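Long-range contacts in phosphoglycolate phosphatase (Lactobacillus plantarum, PDB 2HDO), which probably hydrolyses 2-phosphoglycolate to glycolate and phosphate, as a member of the haloacid dehalogenase-like hydrolases: residues R27-T32 with D65-Q70; K35-A40 with T55-A60; N175-L180 with K193-F198; K136-P141 with E168-A173. All blocks are in the same frame, centred on the assembly; numbering follows the deposited sequence. Where two conformers were deposited one is given.

Contact 1 (R27-T32 with D65-Q70); sequences REVLAT and DHFQAQ
Phe67 turns one face of its ring to Val29, and the CG1 methyl of Val29 sits almost over the middle of it. From Val29 CG1 to the Phe67 ring centroid is 3.6 Å, only 13° off the ring normal, a well-formed CH-pi contact. Both side chains leave their helices with the reaching carbon anti to the backbone N, which brings methyl and ring together between helix 19-31 and helix 64-75. These run roughly antiparallel but clearly oblique, the short segments making an angle of 139° with axes 10.1 Å apart. Leu30 comes to the same ring from another direction: its CD2 stands at the edge, 3.9 Å from Phe67 CE2, so face and edge are each taken by a different aliphatic branch. The same Val29 methyl also touches Gln70, 3.9 Å from Val29 CG1 to Gln70 CB.

Farther along, Gln70 and Thr32 meet tip to tip. The extended Gln70 chain delivers NE2 to Thr32 OG1 at 3.1 Å, close to the amide plane and fairly straight (161° at the hydrogen). Thr32 OG1 in turn gives its proton to Val29 O, 2.7 Å away, a carbonyl that also receives Thr32 N. Gln70 OE1 is held by the hydroxyl of Tyr33, whose ring also meets that of Phe67. The result is a buried apolar centre with a polar relay at its margin: Gln70 donates to Thr32, and Thr32 donates to Val29. Because each hydrogen bond has a set direction, the amide and the hydroxyl are both fixed in rotation, joining two helices of what is probably the cap domain of this HAD-type enzyme.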
loop_
_atom_site.group_PDB
_atom_site.type_symbol
_atom_site.label_atom_id
_atom_site.label_comp_id
_atom_site.label_asym_id
_atom_site.label_seq_id
_atom_site.Cartn_x
_atom_site.Cartn_y
_atom_site.Cartn_z
ATOM N N ARG A 27 0.997 -5.059 18.209
ATOM C CA ARG A 27 0.686 -5.584 19.556
ATOM C C ARG A 27 1.863 -5.268 20.470
ATOM O O ARG A 27 1.692 -4.898 21.649
ATOM C CB ARG A 27 0.381 -7.085 19.503
ATOM C CG ARG A 27 -0.040 -7.650 20.852
ATOM C CD ARG A 27 -0.529 -9.096 20.739
ATOM N NE ARG A 27 -1.799 -9.161 20.007
ATOM C CZ ARG A 27 -2.020 -9.859 18.887
ATOM N NH1 ARG A 27 -1.093 -10.633 18.349
ATOM N NH2 ARG A 27 -3.214 -9.808 18.315
ATOM N N GLU A 28 3.067 -5.435 19.937
ATOM C CA GLU A 28 4.282 -5.208 20.699
ATOM C C GLU A 28 4.431 -3.716 21.069
ATOM O O GLU A 28 4.680 -3.389 22.211
ATOM C CB GLU A 28 5.473 -5.770 19.900
ATOM C CG GLU A 28 6.795 -5.701 20.608
ATOM C CD GLU A 28 7.922 -6.284 19.762
ATOM O OE1 GLU A 28 7.610 -7.110 18.847
ATOM O OE2 GLU A 28 9.100 -5.884 19.959
ATOM N N VAL A 29 4.247 -2.823 20.102
ATOM C CA VAL A 29 4.238 -1.377 20.386
ATOM C C VAL A 29 3.149 -0.999 21.375
ATOM O O VAL A 29 3.381 -0.260 22.331
ATOM C CB VAL A 29 4.164 -0.515 19.088
ATOM C CG1 VAL A 29 4.202 0.976 19.422
ATOM C CG2 VAL A 29 5.303 -0.902 18.176
ATOM N N LEU A 30 1.939 -1.492 21.140
ATOM C CA LEU A 30 0.815 -1.118 21.983
ATOM C C LEU A 30 0.994 -1.506 23.430
ATOM O O LEU A 30 0.513 -0.822 24.320
ATOM C CB LEU A 30 -0.498 -1.696 21.416
ATOM C CG LEU A 30 -0.999 -0.870 20.245
ATOM C CD1 LEU A 30 -1.863 -1.705 19.359
ATOM C CD2 LEU A 30 -1.766 0.326 20.720
ATOM N N ALA A 31 1.712 -2.588 23.691
ATOM C CA ALA A 31 1.999 -2.989 25.061
ATOM C C ALA A 31 2.724 -1.874 25.844
ATOM O O ALA A 31 2.484 -1.707 27.030
ATOM C CB ALA A 31 2.818 -4.269 25.051
ATOM N N THR A 32 3.556 -1.073 25.173
ATOM C CA THR A 32 4.295 0.023 25.852
ATOM C C THR A 32 3.409 1.265 26.152
ATOM O O THR A 32 3.864 2.228 26.788
ATOM C CB THR A 32 5.516 0.487 25.043
ATOM O OG1 THR A 32 5.110 1.201 23.881
ATOM C CG2 THR A 32 6.393 -0.706 24.613
ATOM N N ASP A 65 4.370 10.576 17.220
ATOM C CA ASP A 65 5.677 10.477 16.558
ATOM C C ASP A 65 6.515 9.356 17.175
ATOM O O ASP A 65 7.169 8.596 16.457
ATOM C CB ASP A 65 6.446 11.787 16.606
ATOM C CG ASP A 65 5.786 12.896 15.770
ATOM O OD1 ASP A 65 4.967 12.607 14.856
ATOM O OD2 ASP A 65 6.111 14.077 16.039
ATOM N N HIS A 66 6.452 9.231 18.493
ATOM C CA HIS A 66 7.181 8.166 19.180
ATOM C C HIS A 66 6.655 6.795 18.817
ATOM O O HIS A 66 7.430 5.912 18.453
ATOM C CB HIS A 66 7.155 8.309 20.692
ATOM C CG HIS A 66 8.189 7.457 21.369
ATOM N ND1 HIS A 66 8.047 6.971 22.653
ATOM C CD2 HIS A 66 9.361 6.951 20.905
ATOM C CE1 HIS A 66 9.103 6.235 22.965
ATOM N NE2 HIS A 66 9.911 6.200 21.918
ATOM N N PHE A 67 5.338 6.636 18.890
ATOM C CA PHE A 67 4.675 5.394 18.467
ATOM C C PHE A 67 5.131 4.959 17.074
ATOM O O PHE A 67 5.485 3.809 16.857
ATOM C CB PHE A 67 3.131 5.607 18.483
ATOM C CG PHE A 67 2.336 4.345 18.286
ATOM C CD1 PHE A 67 2.232 3.755 17.033
ATOM C CD2 PHE A 67 1.708 3.751 19.348
ATOM C CE1 PHE A 67 1.526 2.585 16.860
ATOM C CE2 PHE A 67 0.994 2.610 19.175
ATOM C CZ PHE A 67 0.911 2.003 17.946
ATOM N N GLN A 68 5.146 5.884 16.120
ATOM C CA GLN A 68 5.528 5.517 14.759
ATOM C C GLN A 68 7.001 5.112 14.663
ATOM O O GLN A 68 7.333 4.211 13.899
ATOM C CB GLN A 68 5.201 6.623 13.738
ATOM C CG GLN A 68 3.723 6.701 13.369
ATOM C CD GLN A 68 3.208 5.432 12.723
ATOM O OE1 GLN A 68 2.272 4.794 13.220
ATOM N NE2 GLN A 68 3.824 5.049 11.620
ATOM N N ALA A 69 7.864 5.745 15.455
ATOM C CA ALA A 69 9.277 5.388 15.509
ATOM C C ALA A 69 9.459 3.968 16.065
ATOM O O ALA A 69 10.220 3.173 15.540
ATOM C CB ALA A 69 10.023 6.402 16.360
ATOM N N GLN A 70 8.755 3.666 17.140
ATOM C CA GLN A 70 8.777 2.324 17.694
ATOM C C GLN A 70 8.328 1.298 16.669
ATOM O O GLN A 70 8.960 0.251 16.509
ATOM C CB GLN A 70 7.898 2.232 18.915
ATOM C CG GLN A 70 8.430 3.018 20.055
ATOM C CD GLN A 70 7.460 3.071 21.179
ATOM O OE1 GLN A 70 6.691 4.020 21.276
ATOM N NE2 GLN A 70 7.391 2.002 21.959
#

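Contact 2 (K35-A40 with T55-A60); sequences KPFSPA and TELGIA
Lys35 and Phe37 reach across from the loop after helix 19-31 and meet the turn that closes helix 50-56. The Lys35 chain, with CG anti to its own carbonyl carbon, runs extended as far as CE and so lays CD and CE along the turn; the bend at chi4 (-71°) turns NZ alone. Lys35 CE is 3.3 Å from Leu57 O and 3.7 Å from Gly58 O. Farther back on the same chain, Lys35 CD touches the end of Ile59, 4.0 Å from its CD1. Leu57 turns its CD2 branch to the edge of the Phe37 ring, where it lies 4.0 Å from Phe37 CE1, near the ring plane; the two side chains cross at about a right angle.

One step out, the backbone explains why the carbonyls are presented. Gly58 leaves the helix with positive phi (79°), a Schellman motif in which Gly58 N bonds back to Thr55 O at 3.0 Å. Phe37 also packs on Tyr22, Met26 and Leu30 of helix 19-31, and its carbonyl oxygen accepts from Arg27 NH2. Ser38, the N-cap of helix 39-45, bonds through OG to Gln41 N, while Glu56 OE2 takes the side chain of Gln41, tying helix 50-56 to helix 39-45. Ile59 passes on to Phe64 and Phe67 of helix 64-75.

The contact thus joins helices of what is probably the HAD cap domain, apolar at the ring, with the lysine's methylenes against backbone carbonyls. The ammonium group near a helix's C-terminal end would probably be favoured by the helix dipole.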
loop_
_atom_site.group_PDB
_atom_site.type_symbol
_atom_site.label_atom_id
_atom_site.label_comp_id
_atom_site.label_asym_id
_atom_site.label_seq_id
_atom_site.Cartn_x
_atom_site.Cartn_y
_atom_site.Cartn_z
ATOM N N LYS A 35 -1.845 -1.072 26.254
ATOM C CA LYS A 35 -3.026 -1.446 25.483
ATOM C C LYS A 35 -2.840 -2.814 24.843
ATOM O O LYS A 35 -1.758 -3.131 24.392
ATOM C CB LYS A 35 -3.296 -0.410 24.414
ATOM C CG LYS A 35 -3.748 0.933 24.964
ATOM C CD LYS A 35 -4.010 1.954 23.841
ATOM C CE LYS A 35 -4.493 3.303 24.358
ATOM N NZ LYS A 35 -5.867 3.237 24.876
ATOM N N PRO A 36 -3.913 -3.622 24.797
ATOM C CA PRO A 36 -3.889 -4.866 24.044
ATOM C C PRO A 36 -4.155 -4.556 22.574
ATOM O O PRO A 36 -4.335 -3.408 22.223
ATOM C CB PRO A 36 -5.045 -5.659 24.642
ATOM C CG PRO A 36 -6.019 -4.633 25.057
ATOM C CD PRO A 36 -5.224 -3.402 25.437
ATOM N N PHE A 37 -4.176 -5.582 21.740
ATOM C CA PHE A 37 -4.466 -5.438 20.324
ATOM C C PHE A 37 -5.163 -6.710 19.875
ATOM O O PHE A 37 -4.514 -7.727 19.663
ATOM C CB PHE A 37 -3.175 -5.239 19.545
ATOM C CG PHE A 37 -3.359 -4.704 18.172
ATOM C CD1 PHE A 37 -4.172 -3.602 17.935
ATOM C CD2 PHE A 37 -2.695 -5.272 17.100
ATOM C CE1 PHE A 37 -4.273 -3.071 16.648
ATOM C CE2 PHE A 37 -2.810 -4.747 15.823
ATOM C CZ PHE A 37 -3.606 -3.647 15.605
ATOM N N SER A 38 -6.491 -6.651 19.774
ATOM C CA SER A 38 -7.276 -7.781 19.325
ATOM C C SER A 38 -7.166 -7.985 17.812
ATOM O O SER A 38 -6.831 -7.064 17.050
ATOM C CB SER A 38 -8.749 -7.560 19.694
ATOM O OG SER A 38 -9.305 -6.466 18.958
ATOM N N PRO A 39 -7.452 -9.203 17.358
ATOM C CA PRO A 39 -7.602 -9.515 15.945
ATOM C C PRO A 39 -8.565 -8.579 15.204
ATOM O O PRO A 39 -8.243 -8.114 14.096
ATOM C CB PRO A 39 -8.156 -10.937 15.967
ATOM C CG PRO A 39 -7.735 -11.480 17.249
ATOM C CD PRO A 39 -7.628 -10.392 18.212
ATOM N N ALA A 40 -9.712 -8.289 15.813
ATOM C CA ALA A 40 -10.663 -7.315 15.266
ATOM C C ALA A 40 -10.014 -5.959 15.059
ATOM O O ALA A 40 -10.198 -5.330 14.009
ATOM C CB ALA A 40 -11.878 -7.175 16.194
ATOM N N THR A 55 -5.285 7.230 16.206
ATOM C CA THR A 55 -6.433 7.917 16.777
ATOM C C THR A 55 -7.487 6.871 17.210
ATOM O O THR A 55 -7.999 6.906 18.321
ATOM C CB THR A 55 -7.012 8.986 15.829
ATOM O OG1 THR A 55 -5.987 9.946 15.517
ATOM C CG2 THR A 55 -8.199 9.661 16.462
ATOM N N GLU A 56 -7.779 5.923 16.330
ATOM C CA GLU A 56 -8.790 4.923 16.587
ATOM C C GLU A 56 -8.441 4.113 17.820
ATOM O O GLU A 56 -9.332 3.743 18.568
ATOM C CB GLU A 56 -8.943 4.007 15.361
ATOM C CG GLU A 56 -10.199 3.190 15.369
ATOM C CD GLU A 56 -10.038 1.930 16.163
ATOM O OE1 GLU A 56 -8.866 1.514 16.327
ATOM O OE2 GLU A 56 -11.049 1.394 16.671
ATOM N N LEU A 57 -7.142 3.861 18.007
ATOM C CA LEU A 57 -6.661 3.071 19.139
ATOM C C LEU A 57 -6.532 3.858 20.451
ATOM O O LEU A 57 -6.181 3.281 21.488
ATOM C CB LEU A 57 -5.290 2.490 18.793
ATOM C CG LEU A 57 -5.342 1.388 17.738
ATOM C CD1 LEU A 57 -3.985 1.093 17.074
ATOM C CD2 LEU A 57 -5.948 0.111 18.374
ATOM N N GLY A 58 -6.779 5.157 20.410
ATOM C CA GLY A 58 -6.798 5.978 21.617
ATOM C C GLY A 58 -5.427 6.359 22.141
ATOM O O GLY A 58 -5.286 6.709 23.303
ATOM N N ILE A 59 -4.429 6.331 21.276
ATOM C CA ILE A 59 -3.102 6.809 21.629
ATOM C C ILE A 59 -3.128 8.313 21.892
ATOM O O ILE A 59 -3.726 9.082 21.121
ATOM C CB ILE A 59 -2.061 6.523 20.505
ATOM C CG1 ILE A 59 -1.987 5.031 20.176
ATOM C CG2 ILE A 59 -0.674 7.035 20.898
ATOM C CD1 ILE A 59 -1.690 4.159 21.374
ATOM N N ALA A 60 -2.494 8.740 22.988
ATOM C CA ALA A 60 -2.362 10.169 23.271
ATOM C C ALA A 60 -1.791 10.891 22.046
ATOM O O ALA A 60 -0.786 10.456 21.480
ATOM C CB ALA A 60 -1.455 10.366 24.453
#

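Contact 3 (N175-L180 with K193-F198); sequences NVDFGL and KVAHRF
Leu180 and Phe198 mark the tight end of this pairing, where strand 196-198 runs parallel to strand 177-181 as the outermost strand of the central sheet. Leu180 N donates to His196 O at 2.9 Å and nearly straight (170°), and Phe198 N reaches Leu180 O at 2.8 Å, almost along the C=O axis. The Phe198 ring folds back over the neighbouring strand, its CE2 3.8 Å from Gly179 CA; it fits there because the glycine has no side chain, and Leu159 of the next strand also touches it. An alanine in place of Phe198 would remove the ring and would probably leave Gly179 and Leu159 more loosely packed. On the face shared by Leu180 and Arg197, Leu180 CD2 lies over the guanidinium, 3.3 Å from Arg197 NH1, whose charge is met by Asp190.

Toward residue 194 the strands come apart. Phe178 O still takes His196 N at 3.3 Å, but its second donor, Ala195 N, makes only a weak bond. A water slips in here, accepting from Phe178 N at 2.9 Å and weakly from Ala195 N. Val194 CG1 lies alongside the Phe178 side chain, 3.7 Å from Phe178 CD2. Tyr4 OH bonds both Asp177 and His196, linking their polar ends. Direct backbone bonds therefore hold the edge strand firmly at its C-terminal end, while one longer bond, a weak one and a water link the strands where they diverge.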
loop_
_atom_site.group_PDB
_atom_site.type_symbol
_atom_site.label_atom_id
_atom_site.label_comp_id
_atom_site.label_asym_id
_atom_site.label_seq_id
_atom_site.Cartn_x
_atom_site.Cartn_y
_atom_site.Cartn_z
ATOM N N ASN A 175 -8.223 11.846 -9.947
ATOM C CA ASN A 175 -8.861 11.530 -11.236
ATOM C C ASN A 175 -8.141 10.367 -11.968
ATOM O O ASN A 175 -7.920 10.389 -13.186
ATOM C CB ASN A 175 -8.988 12.771 -12.131
ATOM C CG ASN A 175 -9.989 13.780 -11.597
ATOM O OD1 ASN A 175 -11.011 13.403 -11.031
ATOM N ND2 ASN A 175 -9.692 15.061 -11.754
ATOM N N VAL A 176 -7.772 9.378 -11.169
ATOM C CA VAL A 176 -7.105 8.160 -11.643
ATOM C C VAL A 176 -8.031 6.977 -11.334
ATOM O O VAL A 176 -8.533 6.858 -10.227
ATOM C CB VAL A 176 -5.753 7.970 -10.936
ATOM C CG1 VAL A 176 -5.111 6.614 -11.278
ATOM C CG2 VAL A 176 -4.792 9.093 -11.258
ATOM N N ASP A 177 -8.201 6.105 -12.326
ATOM C CA ASP A 177 -8.966 4.889 -12.157
ATOM C C ASP A 177 -8.376 4.025 -11.046
ATOM O O ASP A 177 -7.133 3.986 -10.869
ATOM C CB ASP A 177 -8.996 4.064 -13.448
ATOM C CG ASP A 177 -9.903 4.613 -14.491
ATOM O OD1 ASP A 177 -10.640 5.611 -14.216
ATOM O OD2 ASP A 177 -9.874 4.044 -15.622
ATOM N N PHE A 178 -9.229 3.305 -10.318
ATOM C CA PHE A 178 -8.804 2.397 -9.280
ATOM C C PHE A 178 -9.107 0.957 -9.623
ATOM O O PHE A 178 -10.190 0.648 -10.131
ATOM C CB PHE A 178 -9.480 2.727 -7.950
ATOM C CG PHE A 178 -8.864 2.053 -6.774
ATOM C CD1 PHE A 178 -7.697 2.566 -6.239
ATOM C CD2 PHE A 178 -9.402 0.921 -6.208
ATOM C CE1 PHE A 178 -7.104 1.969 -5.180
ATOM C CE2 PHE A 178 -8.807 0.331 -5.116
ATOM C CZ PHE A 178 -7.654 0.849 -4.606
ATOM N N GLY A 179 -8.127 0.094 -9.364
ATOM C CA GLY A 179 -8.235 -1.347 -9.520
ATOM C C GLY A 179 -8.131 -2.003 -8.142
ATOM O O GLY A 179 -7.094 -1.920 -7.467
ATOM N N LEU A 180 -9.198 -2.668 -7.741
ATOM C CA LEU A 180 -9.305 -3.244 -6.446
ATOM C C LEU A 180 -8.608 -4.589 -6.472
ATOM O O LEU A 180 -8.954 -5.475 -7.271
ATOM C CB LEU A 180 -10.782 -3.406 -6.083
ATOM C CG LEU A 180 -10.992 -3.979 -4.681
ATOM C CD1 LEU A 180 -10.617 -3.003 -3.621
ATOM C CD2 LEU A 180 -12.433 -4.416 -4.498
ATOM N N LYS A 193 -17.454 1.825 -5.463
ATOM C CA LYS A 193 -17.487 1.679 -6.908
ATOM C C LYS A 193 -16.089 1.964 -7.441
ATOM O O LYS A 193 -15.522 2.994 -7.123
ATOM C CB LYS A 193 -18.484 2.640 -7.540
ATOM C CG LYS A 193 -18.707 2.429 -9.046
ATOM N N VAL A 194 -15.543 1.053 -8.236
ATOM C CA VAL A 194 -14.164 1.188 -8.774
ATOM C C VAL A 194 -14.173 0.812 -10.250
ATOM O O VAL A 194 -15.141 0.237 -10.754
ATOM C CB VAL A 194 -13.182 0.256 -7.999
ATOM C CG1 VAL A 194 -13.095 0.634 -6.522
ATOM C CG2 VAL A 194 -13.605 -1.190 -8.116
ATOM N N ALA A 195 -13.105 1.144 -10.954
ATOM C CA ALA A 195 -12.989 0.892 -12.390
ATOM C C ALA A 195 -12.836 -0.583 -12.740
ATOM O O ALA A 195 -13.387 -1.040 -13.751
ATOM C CB ALA A 195 -11.828 1.678 -12.966
ATOM N N HIS A 196 -12.079 -1.313 -11.912
ATOM C CA HIS A 196 -11.794 -2.713 -12.131
ATOM C C HIS A 196 -11.677 -3.397 -10.784
ATOM O O HIS A 196 -11.191 -2.839 -9.803
ATOM C CB HIS A 196 -10.491 -2.902 -12.915
ATOM C CG HIS A 196 -10.520 -2.280 -14.281
ATOM N ND1 HIS A 196 -11.229 -2.828 -15.331
ATOM C CD2 HIS A 196 -9.960 -1.145 -14.759
ATOM C CE1 HIS A 196 -11.100 -2.055 -16.399
ATOM N NE2 HIS A 196 -10.337 -1.025 -16.080
ATOM N N ARG A 197 -12.113 -4.641 -10.774
ATOM C CA ARG A 197 -11.998 -5.482 -9.620
ATOM C C ARG A 197 -11.242 -6.738 -10.042
ATOM O O ARG A 197 -11.573 -7.402 -11.034
ATOM C CB ARG A 197 -13.371 -5.799 -9.041
ATOM C CG ARG A 197 -14.160 -4.567 -8.633
ATOM C CD ARG A 197 -15.535 -4.912 -8.002
ATOM N NE ARG A 197 -15.480 -6.136 -7.211
ATOM C CZ ARG A 197 -15.465 -6.226 -5.878
ATOM N NH1 ARG A 197 -15.563 -5.166 -5.073
ATOM N NH2 ARG A 197 -15.384 -7.435 -5.346
ATOM N N PHE A 198 -10.197 -7.043 -9.296
ATOM C CA PHE A 198 -9.333 -8.184 -9.604
ATOM C C PHE A 198 -9.398 -9.207 -8.490
ATOM O O PHE A 198 -8.939 -8.946 -7.404
ATOM C CB PHE A 198 -7.898 -7.734 -9.782
ATOM C CG PHE A 198 -7.716 -6.643 -10.784
ATOM C CD1 PHE A 198 -8.039 -6.873 -12.103
ATOM C CD2 PHE A 198 -7.211 -5.393 -10.426
ATOM C CE1 PHE A 198 -7.892 -5.866 -13.049
ATOM C CE2 PHE A 198 -7.037 -4.412 -11.373
ATOM C CZ PHE A 198 -7.366 -4.642 -12.673
HETATM O O HOH W 1 -12.013 3.958 -10.168
#

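Contact 4 (K136-P141 with E168-A173); sequences KRKPDP and EQTAQA. With PO4 (phosphate ion), chain B.
Lys138 NZ has four oxygens round it: a hydrogen bond to O1 of the phosphate ion at 2.9 Å, salt bridges to Asp10 and Asp167, and a hydrogen bond to the carbonyl of Val104. Two carboxylates and a phosphate would probably keep this ammonium charged. Its chain starts with CG anti to the carbonyl carbon and bends at chi3 (-85°), which carries the amine away from residues 168-173 and into the phosphate site.

The base of that chain packs against the helix. Thr170 OG1, bonded to Ser166 O one turn back, lies against the loop, 3.4 Å from Lys138 CB and 3.2 Å from Pro139 CA. A cis peptide bond precedes Pro139, and Pro139 O receives a CA-H...O contact from Thr170 CA at 3.4 Å. Thr170 CG2 lies 3.6 Å from Asp140 O. The two prolines flank the threonine: Pro139 CB runs alongside Gln169 CB at 3.8 Å, and Pro141 CD meets Ala173 CB at 3.8 Å. Asp140, turned away, caps Leu142 N at the start of helix 142-150.

A methionine in place of Lys138 would remove the ammonium and would probably leave the two carboxylates and the phosphate without the positive charge between them. Asp10 belongs to a DxDx(T/V) pattern and is probably the HAD nucleophile; the phosphate, likely from the crystallisation liquor, is also bound by Thr105, Ser106, Ile11 and Asp12. The helix thus packs a loop whose lysine supplies positive charge to the probable active site.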
loop_
_atom_site.group_PDB
_atom_site.type_symbol
_atom_site.label_atom_id
_atom_site.label_comp_id
_atom_site.label_asym_id
_atom_site.label_seq_id
_atom_site.Cartn_x
_atom_site.Cartn_y
_atom_site.Cartn_z
ATOM N N LYS A 136 2.751 15.398 1.568
ATOM C CA LYS A 136 1.390 15.009 1.882
ATOM C C LYS A 136 1.304 13.497 1.857
ATOM O O LYS A 136 2.170 12.824 1.309
ATOM C CB LYS A 136 0.410 15.576 0.855
ATOM C CG LYS A 136 0.538 17.072 0.573
ATOM C CD LYS A 136 -0.292 17.918 1.509
ATOM N N ARG A 137 0.274 12.973 2.478
ATOM C CA ARG A 137 0.115 11.530 2.613
ATOM C C ARG A 137 -1.233 11.163 2.032
ATOM O O ARG A 137 -2.156 11.984 2.035
ATOM C CB ARG A 137 0.177 11.124 4.072
ATOM C CG ARG A 137 1.551 11.290 4.728
ATOM C CD ARG A 137 2.631 10.372 4.082
ATOM N N LYS A 138 -1.328 9.939 1.517
ATOM C CA LYS A 138 -2.621 9.384 1.145
ATOM C C LYS A 138 -3.583 9.590 2.322
ATOM O O LYS A 138 -3.197 9.388 3.459
ATOM C CB LYS A 138 -2.481 7.883 0.817
ATOM C CG LYS A 138 -1.576 7.613 -0.383
ATOM C CD LYS A 138 -1.643 6.157 -0.881
ATOM C CE LYS A 138 -0.721 5.245 -0.130
ATOM N NZ LYS A 138 -0.728 3.802 -0.582
ATOM N N PRO A 139 -4.864 9.904 2.066
ATOM C CA PRO A 139 -5.587 9.980 0.811
ATOM C C PRO A 139 -5.487 11.281 0.049
ATOM O O PRO A 139 -6.204 11.471 -0.920
ATOM C CB PRO A 139 -7.036 9.717 1.230
ATOM C CG PRO A 139 -7.119 10.312 2.595
ATOM C CD PRO A 139 -5.767 10.088 3.216
ATOM N N ASP A 140 -4.566 12.154 0.428
ATOM C CA ASP A 140 -4.272 13.292 -0.452
ATOM C C ASP A 140 -3.766 12.738 -1.815
ATOM O O ASP A 140 -3.047 11.705 -1.839
ATOM C CB ASP A 140 -3.218 14.209 0.158
ATOM C CG ASP A 140 -3.104 15.530 -0.568
ATOM O OD1 ASP A 140 -2.455 15.636 -1.637
ATOM O OD2 ASP A 140 -3.730 16.492 -0.077
ATOM N N PRO A 141 -4.176 13.359 -2.931
ATOM C CA PRO A 141 -3.749 12.851 -4.243
ATOM C C PRO A 141 -2.280 13.094 -4.623
ATOM O O PRO A 141 -1.774 12.453 -5.544
ATOM C CB PRO A 141 -4.666 13.588 -5.213
ATOM C CG PRO A 141 -5.039 14.861 -4.489
ATOM C CD PRO A 141 -5.140 14.475 -3.063
ATOM N N GLU A 168 -8.377 4.244 -2.492
ATOM C CA GLU A 168 -9.505 4.579 -3.327
ATOM C C GLU A 168 -9.748 6.069 -3.340
ATOM O O GLU A 168 -9.942 6.640 -4.411
ATOM C CB GLU A 168 -10.757 3.845 -2.869
ATOM C CG GLU A 168 -10.716 2.404 -3.210
ATOM C CD GLU A 168 -11.792 1.577 -2.579
ATOM O OE1 GLU A 168 -12.368 2.040 -1.577
ATOM O OE2 GLU A 168 -12.071 0.477 -3.128
ATOM N N GLN A 169 -9.707 6.698 -2.179
ATOM C CA GLN A 169 -9.892 8.138 -2.111
ATOM C C GLN A 169 -8.757 8.930 -2.752
ATOM O O GLN A 169 -8.992 9.973 -3.351
ATOM C CB GLN A 169 -10.118 8.563 -0.660
ATOM C CG GLN A 169 -11.457 8.094 -0.102
ATOM C CD GLN A 169 -11.624 8.384 1.400
ATOM O OE1 GLN A 169 -10.665 8.816 2.078
ATOM N NE2 GLN A 169 -12.839 8.141 1.928
ATOM N N THR A 170 -7.526 8.427 -2.610
ATOM C CA THR A 170 -6.362 9.014 -3.295
ATOM C C THR A 170 -6.609 9.051 -4.793
ATOM O O THR A 170 -6.410 10.083 -5.478
ATOM C CB THR A 170 -5.105 8.174 -3.032
ATOM O OG1 THR A 170 -4.863 8.091 -1.628
ATOM C CG2 THR A 170 -3.853 8.783 -3.716
ATOM N N ALA A 171 -7.020 7.915 -5.333
ATOM C CA ALA A 171 -7.256 7.778 -6.770
ATOM C C ALA A 171 -8.383 8.708 -7.275
ATOM O O ALA A 171 -8.267 9.398 -8.304
ATOM C CB ALA A 171 -7.572 6.316 -7.084
ATOM N N GLN A 172 -9.488 8.702 -6.526
ATOM C CA GLN A 172 -10.640 9.564 -6.872
ATOM C C GLN A 172 -10.199 11.015 -6.912
ATOM O O GLN A 172 -10.511 11.736 -7.861
ATOM C CB GLN A 172 -11.776 9.408 -5.856
ATOM C CG GLN A 172 -12.578 8.117 -5.978
ATOM N N ALA A 173 -9.452 11.433 -5.890
ATOM C CA ALA A 173 -9.005 12.801 -5.777
ATOM C C ALA A 173 -8.058 13.175 -6.939
ATOM O O ALA A 173 -8.048 14.287 -7.439
ATOM C CB ALA A 173 -8.352 13.044 -4.434
HETATM P P PO4 B . 0.790 0.972 1.978
HETATM O O1 PO4 B . 0.499 2.455 1.619
HETATM O O2 PO4 B . 1.849 0.172 1.189
HETATM O O3 PO4 B . -0.551 0.206 1.863
HETATM O O4 PO4 B . 1.242 0.918 3.442
#

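The four contacts fall into two groups. Contact 2 is nested along the chain inside the loop closed by contact 1; their centres lie about 11 Å apart, and they touch through Leu30, Phe37, Ile59 and Phe67 among the helices of the probable cap domain. Contact 4 and then contact 3 follow in the core, with centres about 13 Å apart. Helix 165-174 of contact 4 leads into strand 177-181 of contact 3, and Glu168 packs on Phe178, Leu180 and Val194. Contacts 1 and 3 lie on opposite sides of the chain's centre, their centres about 33 Å apart. Set apart from the sheet, the helices of contacts 1 and 2 probably form a cap, as in related HAD enzymes.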